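Local structure of DegQ (Legionella fallonii, 3PV2) at residues P23-K26 against N27-P30; I91-N94 against D95-R99; I132-K135 against N136-S139. The protein probably degrades damaged or misfolded proteins as an HtrA-family serine protease with chaperone character that assembles into large 12-subunit particles. All blocks are in the same frame, centred on the assembly; numbering follows the deposited sequence.

From the N terminus, interaction 1 is a helix turn at 23-30, next to the second barrel of the protease, just before strand 32-40 of the first. Interaction 2 follows where strand 90-93 of the first barrel turns into helix 95-98. Interaction 3, at 132-139, folds the loop that leaves the last strand of that barrel, 127-131. The three come in series, each local, with no nesting or crossing. Interaction 3 lies against both others: Pro30 CB meets Lys138 CB at 3.9 Å, and Ile91 CD1 meets Ile132 CD1 at 3.8 Å. The N-terminal helix, the strand-to-helix turn and the connecting loop are thus linked side by side, while interactions 1 and 2 do not touch.

Interaction 1: residues P23-K26 against N27-P30; sequences PVLK and NIMP
The backbone N of Asn27 is shared between two carbonyls of the preceding turn, Val24 O at 3.1 Å and Pro23 O at 3.4 Å, both weak bonds that mix i+3 and i+4 spacing. Its side chain is directed back over the Lys26-Asn27 peptide.

Ile28 divides its N-H in the same way between Val24 O and Leu25 O, again weakly. Its CG1 sits between the backbone N and the carbonyl carbon (chi1 68°), which brings that branch to 3.5 Å from Leu25 O and carries Ile28 CD1 to 4.3 Å from Leu25 CD2. These two side chains form the buried face of helix 22-28, Leu25 lying on Val155 and Ile157 and Ile28 on Ile157 of strand 153-158, the first strand of the second barrel of the trypsin-like fold.

Met29 passes into a 3-10 turn, and its N gives the shortest of these bonds, 3.0 Å to Leu25 O, approaching the carbonyl from nearly straight ahead (C=O...N 162°). The Met29 chain then bends at chi3 and folds back alongside the helix, so that Met29 CE touches Leu25 CB at 4.2 Å; both residues also pack on Val150 of a neighbouring subunit.

Pro30 has no N-H to give; its CD merely packs 3.7 Å from Lys26 O, and its side chain reaches Gln109.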
ATOM      1  N   PRO B  23      58.748  -4.442  10.432  1.00 58.37           N
ATOM      2  CA  PRO B  23      59.751  -3.805  11.318  1.00 62.02           C
ATOM      3  C   PRO B  23      59.539  -2.263  11.430  1.00 61.13           C
ATOM      4  O   PRO B  23      59.560  -1.696  12.537  1.00 61.38           O
ATOM      5  CB  PRO B  23      61.101  -4.164  10.657  1.00 63.31           C
ATOM      6  CG  PRO B  23      60.842  -5.314   9.773  1.00 62.38           C
ATOM      7  CD  PRO B  23      59.400  -5.111   9.298  1.00 60.17           C
ATOM      8  N   VAL B  24      59.244  -1.628  10.293  1.00 59.10           N
ATOM      9  CA  VAL B  24      58.993  -0.221  10.312  1.00 58.94           C
ATOM     10  C   VAL B  24      57.701   0.065  11.090  1.00 56.98           C
ATOM     11  O   VAL B  24      57.703   0.922  11.996  1.00 56.37           O
ATOM     12  CB  VAL B  24      58.989   0.466   8.944  1.00 58.30           C
ATOM     13  CG1 VAL B  24      59.173  -0.479   7.815  1.00 60.83           C
ATOM     14  CG2 VAL B  24      57.741   1.290   8.786  1.00 58.76           C
ATOM     15  N   LEU B  25      56.641  -0.701  10.817  1.00 53.63           N
ATOM     16  CA  LEU B  25      55.381  -0.480  11.549  1.00 52.26           C
ATOM     17  C   LEU B  25      55.558  -0.569  13.080  1.00 54.09           C
ATOM     18  O   LEU B  25      54.934   0.199  13.833  1.00 52.56           O
ATOM     19  CB  LEU B  25      54.217  -1.372  11.082  1.00 49.34           C
ATOM     20  CG  LEU B  25      53.761  -1.270   9.607  1.00 49.47           C
ATOM     21  CD1 LEU B  25      52.354  -1.923   9.315  1.00 42.64           C
ATOM     22  CD2 LEU B  25      53.830   0.170   9.130  1.00 42.55           C
ATOM     23  N   LYS B  26      56.444  -1.463  13.516  1.00 57.06           N
ATOM     24  CA  LYS B  26      56.700  -1.701  14.933  1.00 60.07           C
ATOM     25  C   LYS B  26      57.209  -0.477  15.614  1.00 60.03           C
ATOM     26  O   LYS B  26      56.791  -0.187  16.700  1.00 60.10           O
ATOM     27  CB  LYS B  26      57.714  -2.858  15.144  1.00 63.49           C
ATOM     28  CG  LYS B  26      57.709  -3.490  16.577  1.00 69.64           C
ATOM     29  CD  LYS B  26      58.968  -4.363  16.898  1.00 77.45           C
ATOM     30  CE  LYS B  26      59.139  -5.561  15.913  1.00 79.92           C
ATOM     31  NZ  LYS B  26      60.444  -6.367  16.006  1.00 84.72           N
ATOM     32  N   ASN B  27      58.113   0.248  14.991  1.00 60.80           N
ATOM     33  CA  ASN B  27      58.696   1.418  15.650  1.00 62.70           C
ATOM     34  C   ASN B  27      57.810   2.666  15.657  1.00 59.92           C
ATOM     35  O   ASN B  27      57.999   3.518  16.465  1.00 60.24           O
ATOM     36  CB  ASN B  27      60.063   1.730  15.036  1.00 65.41           C
ATOM     37  CG  ASN B  27      61.172   0.749  15.500  1.00 71.76           C
ATOM     38  OD1 ASN B  27      62.168   0.564  14.793  1.00 79.48           O
ATOM     39  ND2 ASN B  27      61.009   0.141  16.689  1.00 74.48           N
ATOM     40  N   ILE B  28      56.835   2.760  14.767  1.00 56.16           N
ATOM     41  CA  ILE B  28      55.975   3.942  14.692  1.00 54.53           C
ATOM     42  C   ILE B  28      54.617   3.730  15.377  1.00 54.07           C
ATOM     43  O   ILE B  28      53.936   4.676  15.755  1.00 54.42           O
ATOM     44  CB  ILE B  28      55.818   4.387  13.232  1.00 53.13           C
ATOM     45  CG1 ILE B  28      55.022   3.379  12.411  1.00 50.64           C
ATOM     46  CG2 ILE B  28      57.212   4.531  12.634  1.00 55.54           C
ATOM     47  CD1 ILE B  28      54.358   3.976  11.109  1.00 51.26           C
ATOM     48  N   MET B  29      54.232   2.486  15.591  1.00 55.04           N
ATOM     49  CA  MET B  29      52.980   2.176  16.292  1.00 55.58           C
ATOM     50  C   MET B  29      52.757   2.936  17.595  1.00 54.55           C
ATOM     51  O   MET B  29      51.653   3.335  17.865  1.00 53.13           O
ATOM     52  CB  MET B  29      52.887   0.683  16.619  1.00 57.87           C
ATOM     53  CG  MET B  29      52.439  -0.216  15.485  1.00 62.87           C
ATOM     54  SD  MET B  29      52.353  -1.953  16.127  1.00 76.48           S
ATOM     55  CE  MET B  29      52.761  -2.956  14.658  1.00 67.70           C
ATOM     56  N   PRO B  30      53.791   3.125  18.426  1.00 55.19           N
ATOM     57  CA  PRO B  30      53.457   3.912  19.628  1.00 53.90           C
ATOM     58  C   PRO B  30      52.957   5.350  19.365  1.00 50.99           C
ATOM     59  O   PRO B  30      52.470   5.998  20.286  1.00 49.70           O
ATOM     60  CB  PRO B  30      54.737   3.924  20.430  1.00 56.46           C
ATOM     61  CG  PRO B  30      55.587   2.783  19.863  1.00 58.99           C
ATOM     62  CD  PRO B  30      55.156   2.568  18.460  1.00 56.98           C
TER

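Interaction 2: residues I91-N94 against D95-R99; sequences IITN and DHVIR
The Asn94 and His96 side chains run alongside one another in the same direction, with the CB of Asn94 over one face of the imidazole. This CH-pi contact measures 4.0 Å from Asn94 CB to the centroid of the His96 ring, 29° off the ring normal, and the asparagine amide plane is turned only 18° from the ring plane. With CG of His96 between its backbone N and carbonyl carbon (chi1 80°), the ring swings back toward the start of the helix, alongside Asn94.

The hydrogen bonding across the junction is slight: Val97 N reaches Asn94 O at 3.2 Å, a weak bond closing the first turn of the helix. Asn94 occupies the N-cap position.

Van der Waals packing joins the side chains. Val97 CG2 rests against Asn94 CB at 3.8 Å, while its CG1 branch makes a methyl-to-hydroxyl contact with Thr93 OG1 at 3.9 Å. Thr93 CG2 meets Ile98 CG2 at 4.0 Å, the two side chains crossing obliquely, and Thr93 OG1 is satisfied by a hydrogen bond with Ser80 O.

A salt bridge within 95-99 links the first residue of the helix to the residue just after it. Arg99 NH1 bonds Asp95 OD1 at 2.8 Å, on the anti side and tilted out of the carboxylate plane, and one face of the guanidinium lies over His96 CA, which is offset toward its rim.

His96 ND1 is hydrogen-bonded to Asp126 OD2 and its ring touches Ser205, an arrangement consistent with the Ser-His-Asp catalytic triad of trypsin-like proteases. The turn thus joins strand 90-93, paired with strands 74-85 and 127-131 in the first barrel, to helix 95-98, whose Ile98 packs on Ala128 of strand 127-131 and Ile104 of strand 101-107.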
ATOM      1  N   ILE B  91      48.527  15.841  19.346  1.00 46.12           N
ATOM      2  CA  ILE B  91      47.957  14.751  18.623  1.00 43.87           C
ATOM      3  C   ILE B  91      47.067  15.295  17.542  1.00 43.49           C
ATOM      4  O   ILE B  91      46.251  16.194  17.797  1.00 43.92           O
ATOM      5  CB  ILE B  91      47.043  13.978  19.549  1.00 43.35           C
ATOM      6  CG1 ILE B  91      47.851  13.206  20.576  1.00 43.37           C
ATOM      7  CG2 ILE B  91      46.158  13.041  18.735  1.00 40.55           C
ATOM      8  CD1 ILE B  91      46.980  12.383  21.614  1.00 43.01           C
ATOM      9  N   ILE B  92      47.194  14.769  16.334  1.00 41.22           N
ATOM     10  CA  ILE B  92      46.330  15.213  15.245  1.00 40.33           C
ATOM     11  C   ILE B  92      45.242  14.184  15.037  1.00 38.56           C
ATOM     12  O   ILE B  92      45.492  12.983  15.052  1.00 37.50           O
ATOM     13  CB  ILE B  92      47.108  15.363  13.897  1.00 39.80           C
ATOM     14  CG1 ILE B  92      48.134  16.473  13.980  1.00 43.78           C
ATOM     15  CG2 ILE B  92      46.205  15.761  12.789  1.00 40.76           C
ATOM     16  CD1 ILE B  92      47.627  17.781  14.393  1.00 47.35           C
ATOM     17  N   THR B  93      44.051  14.642  14.748  1.00 38.23           N
ATOM     18  CA  THR B  93      43.025  13.728  14.328  1.00 38.49           C
ATOM     19  C   THR B  93      42.123  14.424  13.354  1.00 39.98           C
ATOM     20  O   THR B  93      42.428  15.543  12.935  1.00 40.59           O
ATOM     21  CB  THR B  93      42.272  13.166  15.524  1.00 39.22           C
ATOM     22  OG1 THR B  93      41.424  12.094  15.051  1.00 40.53           O
ATOM     23  CG2 THR B  93      41.444  14.287  16.275  1.00 41.09           C
ATOM     24  N   ASN B  94      41.024  13.805  12.921  1.00 41.22           N
ATOM     25  CA  ASN B  94      40.097  14.552  12.064  1.00 40.96           C
ATOM     26  C   ASN B  94      39.157  15.423  12.846  1.00 43.07           C
ATOM     27  O   ASN B  94      38.734  15.055  13.934  1.00 44.91           O
ATOM     28  CB  ASN B  94      39.224  13.613  11.327  1.00 41.76           C
ATOM     29  CG  ASN B  94      39.990  12.747  10.343  1.00 42.93           C
ATOM     30  OD1 ASN B  94      40.785  13.252   9.514  1.00 45.31           O
ATOM     31  ND2 ASN B  94      39.702  11.462  10.360  1.00 44.64           N
ATOM     32  N   ASP B  95      38.725  16.540  12.274  1.00 44.70           N
ATOM     33  CA  ASP B  95      37.658  17.323  12.933  1.00 47.73           C
ATOM     34  C   ASP B  95      36.358  16.529  13.096  1.00 48.74           C
ATOM     35  O   ASP B  95      35.707  16.613  14.138  1.00 49.46           O
ATOM     36  CB  ASP B  95      37.401  18.668  12.202  1.00 49.34           C
ATOM     37  CG  ASP B  95      36.673  19.691  13.075  1.00 52.84           C
ATOM     38  OD1 ASP B  95      35.607  20.153  12.642  1.00 58.71           O
ATOM     39  OD2 ASP B  95      37.156  20.048  14.193  1.00 52.37           O
ATOM     40  N   HIS B  96      35.956  15.780  12.066  1.00 50.57           N
ATOM     41  CA  HIS B  96      34.706  15.008  12.158  1.00 52.21           C
ATOM     42  C   HIS B  96      34.735  13.981  13.285  1.00 53.38           C
ATOM     43  O   HIS B  96      33.697  13.681  13.839  1.00 55.68           O
ATOM     44  CB  HIS B  96      34.296  14.383  10.835  1.00 51.74           C
ATOM     45  CG  HIS B  96      35.026  13.122  10.488  1.00 49.93           C
ATOM     46  ND1 HIS B  96      36.011  13.084   9.536  1.00 46.11           N
ATOM     47  CD2 HIS B  96      34.872  11.843  10.917  1.00 51.01           C
ATOM     48  CE1 HIS B  96      36.458  11.843   9.414  1.00 49.76           C
ATOM     49  NE2 HIS B  96      35.792  11.074  10.257  1.00 48.19           N
ATOM     50  N   VAL B  97      35.913  13.491  13.667  1.00 52.48           N
ATOM     51  CA  VAL B  97      36.010  12.555  14.795  1.00 52.06           C
ATOM     52  C   VAL B  97      35.582  13.228  16.105  1.00 54.25           C
ATOM     53  O   VAL B  97      34.873  12.631  16.936  1.00 55.22           O
ATOM     54  CB  VAL B  97      37.445  11.938  14.855  1.00 50.23           C
ATOM     55  CG1 VAL B  97      37.741  11.188  16.148  1.00 49.97           C
ATOM     56  CG2 VAL B  97      37.655  11.001  13.667  1.00 50.86           C
ATOM     57  N   ILE B  98      36.037  14.460  16.322  1.00 55.38           N
ATOM     58  CA  ILE B  98      35.813  15.129  17.599  1.00 55.75           C
ATOM     59  C   ILE B  98      34.694  16.155  17.662  1.00 58.79           C
ATOM     60  O   ILE B  98      34.461  16.705  18.727  1.00 58.31           O
ATOM     61  CB  ILE B  98      37.126  15.781  18.201  1.00 55.09           C
ATOM     62  CG1 ILE B  98      37.739  16.860  17.304  1.00 52.59           C
ATOM     63  CG2 ILE B  98      38.158  14.706  18.492  1.00 51.46           C
ATOM     64  CD1 ILE B  98      36.899  18.143  17.068  1.00 52.99           C
ATOM     65  N   ARG B  99      34.019  16.432  16.558  1.00 61.33           N
ATOM     66  CA  ARG B  99      32.998  17.457  16.599  1.00 65.10           C
ATOM     67  C   ARG B  99      31.891  17.110  17.583  1.00 66.70           C
ATOM     68  O   ARG B  99      31.476  15.944  17.680  1.00 66.58           O
ATOM     69  CB  ARG B  99      32.381  17.703  15.231  1.00 66.75           C
ATOM     70  CG  ARG B  99      33.020  18.877  14.511  1.00 71.34           C
ATOM     71  CD  ARG B  99      32.146  19.416  13.413  1.00 74.85           C
ATOM     72  NE  ARG B  99      31.818  18.394  12.430  1.00 76.73           N
ATOM     73  CZ  ARG B  99      32.541  18.115  11.344  1.00 78.22           C
ATOM     74  NH1 ARG B  99      33.682  18.757  11.098  1.00 77.94           N
ATOM     75  NH2 ARG B  99      32.130  17.167  10.501  1.00 76.54           N
TER

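Interaction 3: residues I132-K135 against N136-S139; sequences IDAK and NLKS
Leu137 folds back over the chain that precedes it and turns one methyl to Ala134 and the other to Ile132. CD1 presses on Ala134 CB at 3.6 Å, and CD2 meets Ile132 CD1 at 3.8 Å, the tips of the two longer side chains coming together. CD2 also lies 3.7 Å from Ala134 O, so both methyls lie against the same side of Ala134. Ile132, with CG1 between its backbone N and carbonyl carbon (chi1 53°), extends toward Leu137 from its buried place against Leu114 and Ala116, and Leu137 in turn rests on Leu108.

The other side is looser and faces solvent. Lys135 and Asn136, at the bend, direct their side chains outward, and Asn136 takes left-handed backbone angles (phi 59°, psi 42°) that reverse the chain toward Leu137. No hydrogen bond spans the two halves. Arg112, which also touches Ala134 and Leu137, hydrogen-bonds Lys135 O and, weakly, Asn136 O.

The result is a compact apolar turn in the long connection between the two six-stranded barrels of the trypsin-like fold, after strand 127-131 ends the first and before strand 153-158 begins the second.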
ATOM      1  N   ILE B 132      47.433  16.166  25.294  1.00 54.53           N
ATOM      2  CA  ILE B 132      47.362  15.240  26.421  1.00 57.16           C
ATOM      3  C   ILE B 132      48.569  15.596  27.272  1.00 61.60           C
ATOM      4  O   ILE B 132      49.561  16.104  26.750  1.00 61.70           O
ATOM      5  CB  ILE B 132      47.405  13.748  26.003  1.00 55.21           C
ATOM      6  CG1 ILE B 132      48.616  13.467  25.103  1.00 53.30           C
ATOM      7  CG2 ILE B 132      46.133  13.349  25.299  1.00 52.76           C
ATOM      8  CD1 ILE B 132      48.883  11.962  24.852  1.00 50.10           C
ATOM      9  N   ASP B 133      48.471  15.419  28.574  1.00 66.65           N
ATOM     10  CA  ASP B 133      49.613  15.714  29.418  1.00 70.91           C
ATOM     11  C   ASP B 133      50.174  14.384  29.753  1.00 72.48           C
ATOM     12  O   ASP B 133      49.663  13.737  30.672  1.00 73.66           O
ATOM     13  CB  ASP B 133      49.227  16.405  30.730  1.00 73.28           C
ATOM     14  CG  ASP B 133      48.332  17.631  30.533  1.00 76.38           C
ATOM     15  OD1 ASP B 133      48.495  18.436  29.556  1.00 81.20           O
ATOM     16  OD2 ASP B 133      47.445  17.795  31.402  1.00 81.42           O
ATOM     17  N   ALA B 134      51.199  13.952  29.016  1.00 73.56           N
ATOM     18  CA  ALA B 134      51.896  12.721  29.388  1.00 75.09           C
ATOM     19  C   ALA B 134      53.371  12.753  29.043  1.00 76.91           C
ATOM     20  O   ALA B 134      53.820  13.561  28.230  1.00 76.85           O
ATOM     21  CB  ALA B 134      51.227  11.499  28.769  1.00 73.38           C
ATOM     22  N   LYS B 135      54.096  11.838  29.676  1.00 78.85           N
ATOM     23  CA  LYS B 135      55.507  11.605  29.438  1.00 81.22           C
ATOM     24  C   LYS B 135      55.644  10.258  28.759  1.00 79.57           C
ATOM     25  O   LYS B 135      54.674   9.533  28.634  1.00 77.48           O
ATOM     26  CB  LYS B 135      56.277  11.523  30.754  1.00 84.35           C
ATOM     27  CG  LYS B 135      55.615  12.194  31.980  1.00 89.69           C
ATOM     28  CD  LYS B 135      54.581  11.286  32.691  1.00 93.57           C
ATOM     29  CE  LYS B 135      54.663  11.427  34.230  1.00 97.54           C
ATOM     30  NZ  LYS B 135      54.740  12.842  34.737  1.00 98.89           N
ATOM     31  N   ASN B 136      56.864   9.906  28.374  1.00 79.87           N
ATOM     32  CA  ASN B 136      57.117   8.603  27.780  1.00 79.80           C
ATOM     33  C   ASN B 136      56.257   8.489  26.525  1.00 76.12           C
ATOM     34  O   ASN B 136      55.630   7.461  26.307  1.00 75.27           O
ATOM     35  CB  ASN B 136      56.724   7.499  28.771  1.00 81.19           C
ATOM     36  CG  ASN B 136      57.500   6.200  28.590  1.00 84.07           C
ATOM     37  OD1 ASN B 136      57.951   5.631  29.573  1.00 90.07           O
ATOM     38  ND2 ASN B 136      57.638   5.712  27.351  1.00 84.67           N
ATOM     39  N   LEU B 137      56.206   9.572  25.754  1.00 73.23           N
ATOM     40  CA  LEU B 137      55.426   9.658  24.539  1.00 69.86           C
ATOM     41  C   LEU B 137      56.368   9.512  23.359  1.00 68.99           C
ATOM     42  O   LEU B 137      57.471  10.041  23.380  1.00 69.24           O
ATOM     43  CB  LEU B 137      54.657  10.989  24.504  1.00 68.68           C
ATOM     44  CG  LEU B 137      53.125  10.965  24.684  1.00 65.21           C
ATOM     45  CD1 LEU B 137      52.558  10.044  25.731  1.00 62.34           C
ATOM     46  CD2 LEU B 137      52.647  12.371  24.912  1.00 62.53           C
ATOM     47  N   LYS B 138      55.930   8.760  22.355  1.00 67.31           N
ATOM     48  CA  LYS B 138      56.684   8.592  21.119  1.00 67.67           C
ATOM     49  C   LYS B 138      55.952   9.152  19.912  1.00 64.85           C
ATOM     50  O   LYS B 138      54.729   9.099  19.833  1.00 63.12           O
ATOM     51  CB  LYS B 138      57.000   7.105  20.882  1.00 68.47           C
ATOM     52  CG  LYS B 138      58.365   6.676  21.421  1.00 74.97           C
ATOM     53  CD  LYS B 138      58.300   5.402  22.284  1.00 80.77           C
ATOM     54  CE  LYS B 138      59.488   5.309  23.259  1.00 84.53           C
ATOM     55  NZ  LYS B 138      59.169   5.879  24.612  1.00 87.23           N
ATOM     56  N   SER B 139      56.734   9.674  18.972  1.00 63.79           N
ATOM     57  CA  SER B 139      56.245  10.105  17.665  1.00 60.91           C
ATOM     58  C   SER B 139      56.949   9.297  16.592  1.00 60.12           C
ATOM     59  O   SER B 139      57.417   8.204  16.866  1.00 60.04           O
ATOM     60  CB  SER B 139      56.459  11.614  17.455  1.00 61.80           C
ATOM     61  OG  SER B 139      55.615  12.171  16.444  1.00 57.51           O
TER